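Local coordinates for protein TRAP dicarboxylate transporter, DctP subunit (Sulfurospirillum deleyianum, PDB 4OVS) that probably serves as the periplasmic solute-binding subunit of a TRAP transporter, capturing succinate and perhaps related dicarboxylates for uptake, at residues 102-107 with 173-179; 165-171 with 203-208; 195-200 with 217-223. All coordinates share one frame; numbering follows the deposited sequence.

Contact 1: residues 102-107 with 173-179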
loop_
_atom_site.group_PDB
_atom_site.type_symbol
_atom_site.label_atom_id
_atom_site.label_comp_id
_atom_site.label_asym_id
_atom_site.label_seq_id
_atom_site.Cartn_x
_atom_site.Cartn_y
_atom_site.Cartn_z
ATOM N N GLN A 102 1.251 -1.316 12.265
ATOM C CA GLN A 102 0.928 0.114 12.180
ATOM C C GLN A 102 2.168 0.987 12.245
ATOM O O GLN A 102 2.118 2.181 11.927
ATOM C CB GLN A 102 -0.050 0.526 13.273
ATOM C CG GLN A 102 -1.408 0.008 13.041
ATOM C CD GLN A 102 -2.347 0.408 14.140
ATOM O OE1 GLN A 102 -3.213 1.267 13.953
ATOM N NE2 GLN A 102 -2.189 -0.217 15.307
ATOM N N LEU A 103 3.283 0.414 12.675
ATOM C CA LEU A 103 4.551 1.127 12.648
ATOM C C LEU A 103 4.815 1.809 11.280
ATOM O O LEU A 103 5.177 2.958 11.225
ATOM C CB LEU A 103 5.680 0.158 12.965
ATOM C CG LEU A 103 7.124 0.605 12.789
ATOM C CD1 LEU A 103 7.546 1.641 13.816
ATOM C CD2 LEU A 103 7.952 -0.636 12.916
ATOM N N PHE A 104 4.608 1.086 10.201
ATOM C CA PHE A 104 4.931 1.564 8.863
ATOM C C PHE A 104 3.903 2.607 8.309
ATOM O O PHE A 104 4.141 3.246 7.290
ATOM C CB PHE A 104 4.983 0.373 7.912
ATOM C CG PHE A 104 6.010 -0.672 8.263
ATOM C CD1 PHE A 104 7.111 -0.372 9.050
ATOM C CD2 PHE A 104 5.889 -1.967 7.768
ATOM C CE1 PHE A 104 8.069 -1.331 9.345
ATOM C CE2 PHE A 104 6.855 -2.948 8.072
ATOM C CZ PHE A 104 7.938 -2.623 8.846
ATOM N N ASP A 105 2.776 2.771 8.992
ATOM C CA ASP A 105 1.780 3.797 8.669
ATOM C C ASP A 105 2.019 5.130 9.370
ATOM O O ASP A 105 1.393 6.121 9.037
ATOM C CB ASP A 105 0.392 3.353 9.124
ATOM C CG ASP A 105 -0.282 2.462 8.150
ATOM O OD1 ASP A 105 0.241 2.293 7.022
ATOM O OD2 ASP A 105 -1.347 1.927 8.527
ATOM N N LEU A 106 2.881 5.161 10.378
ATOM C CA LEU A 106 3.051 6.396 11.145
ATOM C C LEU A 106 3.489 7.533 10.240
ATOM O O LEU A 106 4.332 7.356 9.376
ATOM C CB LEU A 106 4.069 6.204 12.248
ATOM C CG LEU A 106 3.634 5.300 13.394
ATOM C CD1 LEU A 106 4.863 4.908 14.237
ATOM C CD2 LEU A 106 2.547 5.999 14.241
ATOM N N PRO A 107 2.894 8.706 10.414
ATOM C CA PRO A 107 3.234 9.804 9.504
ATOM C C PRO A 107 4.683 10.278 9.638
ATOM O O PRO A 107 5.159 10.526 10.723
ATOM C CB PRO A 107 2.237 10.900 9.875
ATOM C CG PRO A 107 1.640 10.497 11.180
ATOM C CD PRO A 107 1.728 9.002 11.249
ATOM N N SER A 173 -6.984 1.379 9.682
ATOM C CA SER A 173 -5.833 1.449 10.541
ATOM C C SER A 173 -6.029 2.514 11.586
ATOM O O SER A 173 -6.312 3.662 11.249
ATOM C CB SER A 173 -4.612 1.826 9.710
ATOM O OG SER A 173 -3.531 2.181 10.563
ATOM N N HIS A 174 -5.854 2.159 12.854
ATOM C CA HIS A 174 -6.032 3.133 13.928
ATOM C C HIS A 174 -5.030 4.267 13.817
ATOM O O HIS A 174 -5.333 5.394 14.179
ATOM C CB HIS A 174 -5.968 2.475 15.307
ATOM C CG HIS A 174 -7.032 1.446 15.514
ATOM N ND1 HIS A 174 -6.769 0.191 16.019
ATOM C CD2 HIS A 174 -8.365 1.486 15.278
ATOM C CE1 HIS A 174 -7.894 -0.496 16.093
ATOM N NE2 HIS A 174 -8.876 0.265 15.646
ATOM N N VAL A 175 -3.862 4.010 13.248
ATOM C CA VAL A 175 -2.882 5.087 13.124
ATOM C C VAL A 175 -3.366 6.158 12.145
ATOM O O VAL A 175 -3.282 7.362 12.417
ATOM C CB VAL A 175 -1.511 4.569 12.693
ATOM C CG1 VAL A 175 -0.746 5.659 11.930
ATOM C CG2 VAL A 175 -0.724 4.041 13.920
ATOM N N LEU A 176 -3.876 5.725 10.997
ATOM C CA LEU A 176 -4.438 6.674 10.023
ATOM C C LEU A 176 -5.647 7.430 10.537
ATOM O O LEU A 176 -5.833 8.586 10.173
ATOM C CB LEU A 176 -4.826 5.967 8.751
ATOM C CG LEU A 176 -3.691 5.203 8.089
ATOM C CD1 LEU A 176 -4.236 4.507 6.874
ATOM C CD2 LEU A 176 -2.496 6.085 7.724
ATOM N N GLU A 177 -6.496 6.817 11.359
ATOM C CA GLU A 177 -7.651 7.583 11.819
ATOM C C GLU A 177 -7.204 8.604 12.852
ATOM O O GLU A 177 -7.729 9.708 12.913
ATOM C CB GLU A 177 -8.853 6.720 12.278
ATOM C CG GLU A 177 -8.615 5.635 13.260
ATOM C CD GLU A 177 -9.879 4.804 13.504
ATOM O OE1 GLU A 177 -9.905 3.607 13.133
ATOM O OE2 GLU A 177 -10.851 5.358 14.070
ATOM N N ALA A 178 -6.212 8.241 13.644
ATOM C CA ALA A 178 -5.591 9.181 14.564
ATOM C C ALA A 178 -4.924 10.337 13.796
ATOM O O ALA A 178 -5.001 11.493 14.194
ATOM C CB ALA A 178 -4.578 8.447 15.426
ATOM N N GLN A 179 -4.262 10.019 12.695
ATOM C CA GLN A 179 -3.515 11.012 11.942
ATOM C C GLN A 179 -4.413 12.138 11.439
ATOM O O GLN A 179 -4.030 13.288 11.463
ATOM C CB GLN A 179 -2.775 10.332 10.772
ATOM C CG GLN A 179 -2.497 11.184 9.568
ATOM C CD GLN A 179 -1.875 10.386 8.414
ATOM O OE1 GLN A 179 -0.748 9.921 8.507
ATOM N NE2 GLN A 179 -2.622 10.238 7.322
HETATM O O HOH W 1 0.504 7.806 7.022
#
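Gln102 reaches the start of helix 174-181 with its side-chain oxygen. Its OE1 accepts from the backbone N of Val175 at 2.9 Å, in a bent bond (131° at the hydrogen) whose donor is tilted from the carbonyl plane. The same oxygen, Gln102 OE1, lies 3.3 Å from CB of His174. The chain gets there because it is extended beyond CG, with chi2 at 179°. The Gln102 and Val175 side chains run antiparallel alongside each other; CB of Gln102 meets CG2 of Val175 at 3.6 Å. Ser173 OG donates to Asp105 OD2 at 3.0 Å, on the lone pair facing away from the other carboxylate oxygen. Ser173 is the N-cap of the helix, and its OG also takes a weak bond from Val175 N. The loop before helix 113-120 adds the Gln102 bond to the same N-H, a join between distant parts of a periplasmic binding protein fold. Val175 pushes CG1 against the carbonyl of Asp105. CD2 of Leu106 touches CG2 of Val175, the two side chains lying roughly perpendicular. One turn on, OE1 of Gln179 lies 3.4 Å from CB of Pro107. A water donates to both Asp105 O and Gln179 OE1. Farther out, Ser92 hydrogen-bonds Asp105 OD2, Pro99 O takes NE2 of Gln102, and Glu208 takes NE2 of Gln179. Cutting Gln102 back to alanine would keep the CB contact but is likely to leave Val175 N with little beyond the weak serine bond and Pro99 O without its amide donor.

Contact 2: residues 165-171 with 203-208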
loop_
_atom_site.group_PDB
_atom_site.type_symbol
_atom_site.label_atom_id
_atom_site.label_comp_id
_atom_site.label_asym_id
_atom_site.label_seq_id
_atom_site.Cartn_x
_atom_site.Cartn_y
_atom_site.Cartn_z
ATOM N N GLY A 165 -12.376 19.629 9.142
ATOM C CA GLY A 165 -13.770 19.698 8.744
ATOM C C GLY A 165 -14.050 18.885 7.500
ATOM O O GLY A 165 -15.191 18.797 7.056
ATOM N N GLN A 166 -13.008 18.284 6.940
ATOM C CA GLN A 166 -13.151 17.488 5.729
ATOM C C GLN A 166 -13.200 15.980 6.012
ATOM O O GLN A 166 -12.520 15.475 6.909
ATOM C CB GLN A 166 -12.001 17.784 4.763
ATOM C CG GLN A 166 -12.010 19.191 4.170
ATOM C CD GLN A 166 -11.090 19.301 2.966
ATOM O OE1 GLN A 166 -11.132 18.472 2.053
ATOM N NE2 GLN A 166 -10.241 20.318 2.968
ATOM N N LYS A 167 -14.015 15.272 5.237
ATOM C CA LYS A 167 -14.100 13.819 5.313
ATOM C C LYS A 167 -13.059 13.160 4.399
ATOM O O LYS A 167 -12.970 13.469 3.201
ATOM C CB LYS A 167 -15.491 13.336 4.908
ATOM C CG LYS A 167 -16.621 13.691 5.863
ATOM C CD LYS A 167 -17.762 12.672 5.717
ATOM C CE LYS A 167 -18.914 12.897 6.697
ATOM N NZ LYS A 167 -19.390 11.594 7.288
ATOM N N PHE A 168 -12.278 12.242 4.953
ATOM C CA PHE A 168 -11.272 11.547 4.170
ATOM C C PHE A 168 -11.501 10.057 4.218
ATOM O O PHE A 168 -11.751 9.499 5.286
ATOM C CB PHE A 168 -9.873 11.854 4.711
ATOM C CG PHE A 168 -9.331 13.203 4.299
ATOM C CD1 PHE A 168 -8.575 13.334 3.137
ATOM C CD2 PHE A 168 -9.528 14.317 5.084
ATOM C CE1 PHE A 168 -8.064 14.541 2.754
ATOM C CE2 PHE A 168 -9.017 15.548 4.701
ATOM C CZ PHE A 168 -8.279 15.653 3.531
ATOM N N ARG A 169 -11.435 9.395 3.068
ATOM C CA ARG A 169 -11.300 7.941 3.067
ATOM C C ARG A 169 -9.943 7.536 3.665
ATOM O O ARG A 169 -8.932 8.178 3.394
ATOM C CB ARG A 169 -11.393 7.402 1.635
ATOM C CG ARG A 169 -11.415 5.876 1.529
ATOM C CD ARG A 169 -10.027 5.356 1.250
ATOM N NE ARG A 169 -9.919 3.904 1.330
ATOM C CZ ARG A 169 -8.881 3.220 0.850
ATOM N NH1 ARG A 169 -7.902 3.876 0.230
ATOM N NH2 ARG A 169 -8.818 1.882 0.987
ATOM N N ILE A 170 -9.928 6.480 4.470
ATOM C CA ILE A 170 -8.679 5.834 4.896
ATOM C C ILE A 170 -8.775 4.325 4.756
ATOM O O ILE A 170 -9.866 3.758 4.713
ATOM C CB ILE A 170 -8.369 6.082 6.363
ATOM C CG1 ILE A 170 -9.566 5.694 7.230
ATOM C CG2 ILE A 170 -8.015 7.528 6.578
ATOM C CD1 ILE A 170 -9.236 5.683 8.735
HETATM N N MSE A 171 -7.629 3.676 4.706
HETATM C CA MSE A 171 -7.555 2.242 4.934
HETATM C C MSE A 171 -7.780 1.966 6.424
HETATM O O MSE A 171 -7.724 2.898 7.256
HETATM C CB MSE A 171 -6.194 1.732 4.515
HETATM C CG MSE A 171 -5.844 1.940 3.030
HETATM SE SE MSE A 171 -3.902 1.525 2.700
HETATM C CE MSE A 171 -3.095 3.035 3.643
ATOM N N VAL A 203 -19.229 11.354 -1.058
ATOM C CA VAL A 203 -19.332 10.650 0.222
ATOM C C VAL A 203 -18.175 11.030 1.140
ATOM O O VAL A 203 -18.355 11.090 2.352
ATOM C CB VAL A 203 -19.361 9.122 0.053
ATOM C CG1 VAL A 203 -19.237 8.407 1.417
ATOM C CG2 VAL A 203 -20.623 8.708 -0.665
ATOM N N VAL A 204 -16.999 11.266 0.550
ATOM C CA VAL A 204 -15.853 11.865 1.247
ATOM C C VAL A 204 -15.317 13.039 0.403
ATOM O O VAL A 204 -15.567 13.095 -0.814
ATOM C CB VAL A 204 -14.731 10.867 1.514
ATOM C CG1 VAL A 204 -15.158 9.797 2.511
ATOM C CG2 VAL A 204 -14.256 10.232 0.229
ATOM N N ASP A 205 -14.607 13.974 1.042
ATOM C CA ASP A 205 -14.024 15.114 0.344
ATOM C C ASP A 205 -12.684 14.775 -0.296
ATOM O O ASP A 205 -12.404 15.186 -1.413
ATOM C CB ASP A 205 -13.841 16.289 1.301
ATOM C CG ASP A 205 -15.134 16.726 1.932
ATOM O OD1 ASP A 205 -16.156 16.879 1.205
ATOM O OD2 ASP A 205 -15.125 16.922 3.158
ATOM N N GLY A 206 -11.855 14.016 0.421
ATOM C CA GLY A 206 -10.523 13.693 -0.058
ATOM C C GLY A 206 -9.992 12.316 0.334
ATOM O O GLY A 206 -10.716 11.480 0.855
ATOM N N ALA A 207 -8.714 12.090 0.040
ATOM C CA ALA A 207 -8.056 10.833 0.314
ATOM C C ALA A 207 -6.538 11.039 0.373
ATOM O O ALA A 207 -6.039 12.140 0.127
ATOM C CB ALA A 207 -8.427 9.801 -0.766
ATOM N N GLU A 208 -5.804 9.977 0.694
ATOM C CA GLU A 208 -4.345 9.980 0.632
ATOM C C GLU A 208 -3.923 8.776 -0.199
ATOM O O GLU A 208 -4.405 7.672 0.028
ATOM C CB GLU A 208 -3.764 9.895 2.027
ATOM C CG GLU A 208 -4.350 8.772 2.888
ATOM C CD GLU A 208 -3.478 8.423 4.149
ATOM O OE1 GLU A 208 -2.676 9.258 4.612
ATOM O OE2 GLU A 208 -3.595 7.300 4.660
HETATM O O HOH W 2 -7.465 6.391 -0.951
HETATM O O HOH W 3 -7.013 7.512 1.549
HETATM O O HOH W 4 -5.610 5.571 3.482
#
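Strand 167-170 meets the start of strand 206-209 through backbone hydrogen bonds, beside the succinate site. It is a single parallel bridge, Phe168 with Gly206, and the short strand axes diverge by 36°. Lys167 O takes two donors: Gly206 N nearly straight on at 3.0 Å, and Asp205 N, tilted from the carbonyl plane, at 2.8 Å. Arg169 N completes the bridge, donating to Gly206 O at 3.1 Å. The Asp205 side chain adds a fourth bond: its OD2 accepts from Lys167 N at 2.9 Å, on the anti side and 34° out of the carboxylate plane. Its CG stays beside the backbone N (chi1 -59°), which places OD2 there. OD1 forms a salt bridge with Lys154. The Phe168 ring lies obliquely against the Gly206-Ala207 peptide, with CD1 3.3 Å from Gly206 C. A side chain at Gly206 would run into CE1 of Phe168. Strand 167-170 also pairs in parallel with strand 186-189, and strand 206-209 pairs with the long strand 137-152, so the bridge joins two sheets of this periplasmic binding protein fold. Past it the strands part and waters fill in. One donates to Arg169 O and accepts from Glu208 N; another accepts from Met171 N (a selenomethionine) and donates to Glu208 OE2. The Arg169 guanidinium has Met171 N over one face and a water in plane at its edge, 2.8 Å from NH1. Its NE is held by Leu190 O, and NH1 donates to the bound succinate. Glu208 is fixed in turn by His231 and Lys148.

Contact 3: residues 195-200 with 217-223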
loop_
_atom_site.group_PDB
_atom_site.type_symbol
_atom_site.label_atom_id
_atom_site.label_comp_id
_atom_site.label_asym_id
_atom_site.label_seq_id
_atom_site.Cartn_x
_atom_site.Cartn_y
_atom_site.Cartn_z
ATOM N N VAL A 195 -13.433 3.655 -3.559
ATOM C CA VAL A 195 -12.870 4.983 -3.379
ATOM C C VAL A 195 -13.231 5.957 -4.502
ATOM O O VAL A 195 -13.629 7.050 -4.217
ATOM C CB VAL A 195 -11.363 4.919 -3.217
ATOM C CG1 VAL A 195 -10.759 6.293 -3.143
ATOM C CG2 VAL A 195 -11.007 4.134 -1.938
ATOM N N TYR A 196 -13.090 5.552 -5.756
ATOM C CA TYR A 196 -13.414 6.410 -6.885
ATOM C C TYR A 196 -14.878 6.877 -6.853
ATOM O O TYR A 196 -15.191 8.070 -6.982
ATOM C CB TYR A 196 -13.145 5.651 -8.183
ATOM C CG TYR A 196 -13.654 6.398 -9.416
ATOM C CD1 TYR A 196 -14.994 6.394 -9.775
ATOM C CD2 TYR A 196 -12.780 7.086 -10.205
ATOM C CE1 TYR A 196 -15.436 7.080 -10.904
ATOM C CE2 TYR A 196 -13.201 7.777 -11.319
ATOM C CZ TYR A 196 -14.518 7.762 -11.671
ATOM O OH TYR A 196 -14.885 8.469 -12.783
ATOM N N SER A 197 -15.782 5.932 -6.674
ATOM C CA SER A 197 -17.190 6.216 -6.596
ATOM C C SER A 197 -17.484 7.128 -5.391
ATOM O O SER A 197 -18.171 8.136 -5.520
ATOM C CB SER A 197 -17.940 4.891 -6.493
ATOM O OG SER A 197 -19.312 5.065 -6.739
ATOM N N ALA A 198 -16.936 6.797 -4.223
ATOM C CA ALA A 198 -17.091 7.678 -3.041
ATOM C C ALA A 198 -16.572 9.126 -3.259
ATOM O O ALA A 198 -17.187 10.073 -2.796
ATOM C CB ALA A 198 -16.444 7.049 -1.804
ATOM N N LEU A 199 -15.454 9.304 -3.961
ATOM C CA LEU A 199 -14.985 10.662 -4.275
ATOM C C LEU A 199 -15.922 11.322 -5.328
ATOM O O LEU A 199 -16.311 12.493 -5.227
ATOM C CB LEU A 199 -13.548 10.628 -4.779
ATOM C CG LEU A 199 -12.446 10.137 -3.836
ATOM C CD1 LEU A 199 -11.164 9.957 -4.575
ATOM C CD2 LEU A 199 -12.254 11.118 -2.673
ATOM N N GLN A 200 -16.328 10.548 -6.319
ATOM C CA GLN A 200 -17.215 11.063 -7.335
ATOM C C GLN A 200 -18.567 11.533 -6.809
ATOM O O GLN A 200 -19.133 12.483 -7.343
ATOM C CB GLN A 200 -17.467 10.026 -8.415
ATOM C CG GLN A 200 -18.262 10.602 -9.575
ATOM C CD GLN A 200 -18.441 9.601 -10.659
ATOM O OE1 GLN A 200 -17.892 9.748 -11.750
ATOM N NE2 GLN A 200 -19.203 8.552 -10.371
ATOM N N LYS A 217 -6.270 4.647 -11.005
ATOM C CA LYS A 217 -7.652 4.450 -10.662
ATOM C C LYS A 217 -8.490 5.665 -10.953
ATOM O O LYS A 217 -9.630 5.684 -10.567
ATOM C CB LYS A 217 -7.851 4.133 -9.190
ATOM C CG LYS A 217 -7.154 2.914 -8.733
ATOM C CD LYS A 217 -7.700 1.643 -9.436
ATOM C CE LYS A 217 -9.047 1.211 -8.964
ATOM N NZ LYS A 217 -9.318 -0.094 -9.594
ATOM N N LYS A 218 -7.899 6.690 -11.581
ATOM C CA LYS A 218 -8.595 7.872 -12.044
ATOM C C LYS A 218 -9.102 8.737 -10.931
ATOM O O LYS A 218 -10.048 9.494 -11.119
ATOM C CB LYS A 218 -9.690 7.502 -13.014
ATOM C CG LYS A 218 -9.142 6.560 -14.075
ATOM C CD LYS A 218 -9.970 6.566 -15.328
ATOM C CE LYS A 218 -9.582 5.407 -16.246
ATOM N NZ LYS A 218 -8.155 5.481 -16.710
ATOM N N PHE A 219 -8.441 8.659 -9.776
ATOM C CA PHE A 219 -8.831 9.519 -8.654
ATOM C C PHE A 219 -8.561 10.975 -9.048
ATOM O O PHE A 219 -9.209 11.913 -8.551
ATOM C CB PHE A 219 -8.030 9.204 -7.420
ATOM C CG PHE A 219 -8.273 7.813 -6.832
ATOM C CD1 PHE A 219 -9.405 7.061 -7.130
ATOM C CD2 PHE A 219 -7.340 7.274 -5.948
ATOM C CE1 PHE A 219 -9.603 5.821 -6.528
ATOM C CE2 PHE A 219 -7.524 6.033 -5.338
ATOM C CZ PHE A 219 -8.640 5.297 -5.649
ATOM N N ASN A 220 -7.579 11.156 -9.930
ATOM C CA ASN A 220 -7.293 12.477 -10.491
ATOM C C ASN A 220 -8.497 13.111 -11.193
ATOM O O ASN A 220 -8.612 14.331 -11.243
ATOM C CB ASN A 220 -6.132 12.414 -11.462
ATOM C CG ASN A 220 -6.377 11.473 -12.609
ATOM O OD1 ASN A 220 -6.628 10.274 -12.416
ATOM N ND2 ASN A 220 -6.296 12.000 -13.815
ATOM N N GLU A 221 -9.388 12.288 -11.735
ATOM C CA GLU A 221 -10.525 12.791 -12.476
ATOM C C GLU A 221 -11.648 13.197 -11.554
ATOM O O GLU A 221 -12.589 13.888 -11.968
ATOM C CB GLU A 221 -10.985 11.752 -13.515
ATOM C CG GLU A 221 -9.866 11.463 -14.460
ATOM C CD GLU A 221 -10.257 10.584 -15.618
ATOM O OE1 GLU A 221 -9.451 10.456 -16.576
ATOM O OE2 GLU A 221 -11.343 10.012 -15.553
ATOM N N VAL A 222 -11.563 12.778 -10.298
ATOM C CA VAL A 222 -12.601 13.108 -9.325
ATOM C C VAL A 222 -12.069 13.884 -8.107
ATOM O O VAL A 222 -12.711 13.913 -7.069
ATOM C CB VAL A 222 -13.396 11.846 -8.881
ATOM C CG1 VAL A 222 -14.289 11.370 -10.019
ATOM C CG2 VAL A 222 -12.449 10.746 -8.446
ATOM N N GLN A 223 -10.937 14.558 -8.266
ATOM C CA GLN A 223 -10.366 15.461 -7.239
ATOM C C GLN A 223 -9.883 16.751 -7.901
ATOM O O GLN A 223 -9.311 16.693 -8.989
ATOM C CB GLN A 223 -9.158 14.791 -6.569
ATOM C CG GLN A 223 -9.458 13.565 -5.786
ATOM C CD GLN A 223 -10.091 13.887 -4.431
ATOM O OE1 GLN A 223 -9.481 13.704 -3.394
ATOM N NE2 GLN A 223 -11.325 14.299 -4.444
HETATM O O HOH W 5 -13.709 9.756 -14.464
#
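Val195 sets CG1 over one face of the Phe219 ring, a CH-pi contact 3.9 Å from the ring centroid. Apolar contacts like this carry most of the join between helix 195-200 and the turn at 217-223. CB of Tyr196 lies in plane at the edge of the same ring. Val222 fits between Tyr196, Leu199 and Gln200. Its CG2 meets CB of Leu199 at 3.8 Å, while CG1 touches CB of Gln200 and CE2 of Tyr196. The Leu199 side chain crosses that of Gln223 at about a right angle, with Leu199 CD2 3.8 Å from Gln223 NE2.

The short 3-10 turn 219-221, between helix 211-216 and strand 225-227, thus packs on helix 195-200. Val195 of that helix also touches Arg169, which binds succinate, so the join lies beside the pocket of the solute-binding protein.

No direct hydrogen bond crosses here. Tyr196 holds CG anti to its own N (chi1 171°), which carries the ring alongside Lys218, whose carbonyl O sits at the ring edge, 3.6 Å from Tyr196 CE2. Within 217-223, Gln223 NE2 donates to Val222 O at 3.0 Å, nearly in its own amide plane, and Ser151 hydrogen-bonds Gln223 OE1.

Contact 2 lies in the middle, with its centre 15 Å from that of contact 1 and 11 Å from that of contact 3. Contacts 1 and 3 do not touch; their nearest atoms are about 11 Å apart. Contact 1 meets contact 2 at Leu176, whose CD1 packs 3.7 Å from Met171 CE and whose CD2 lies 3.5 Å from Glu208 OE2. On the other flank Val204 CG2 meets Leu199 CD2 at 3.6 Å, and Val195 CG2 lies 3.5 Å from Arg169 NE. By nearest atoms, the bound succinate is about 3 Å from the Arg169 side chain, about 6 Å from that of Val195 and about 8 Å from that of Leu176. Contacts 1 and 3 thus supply neighbours to the segment that carries Arg169.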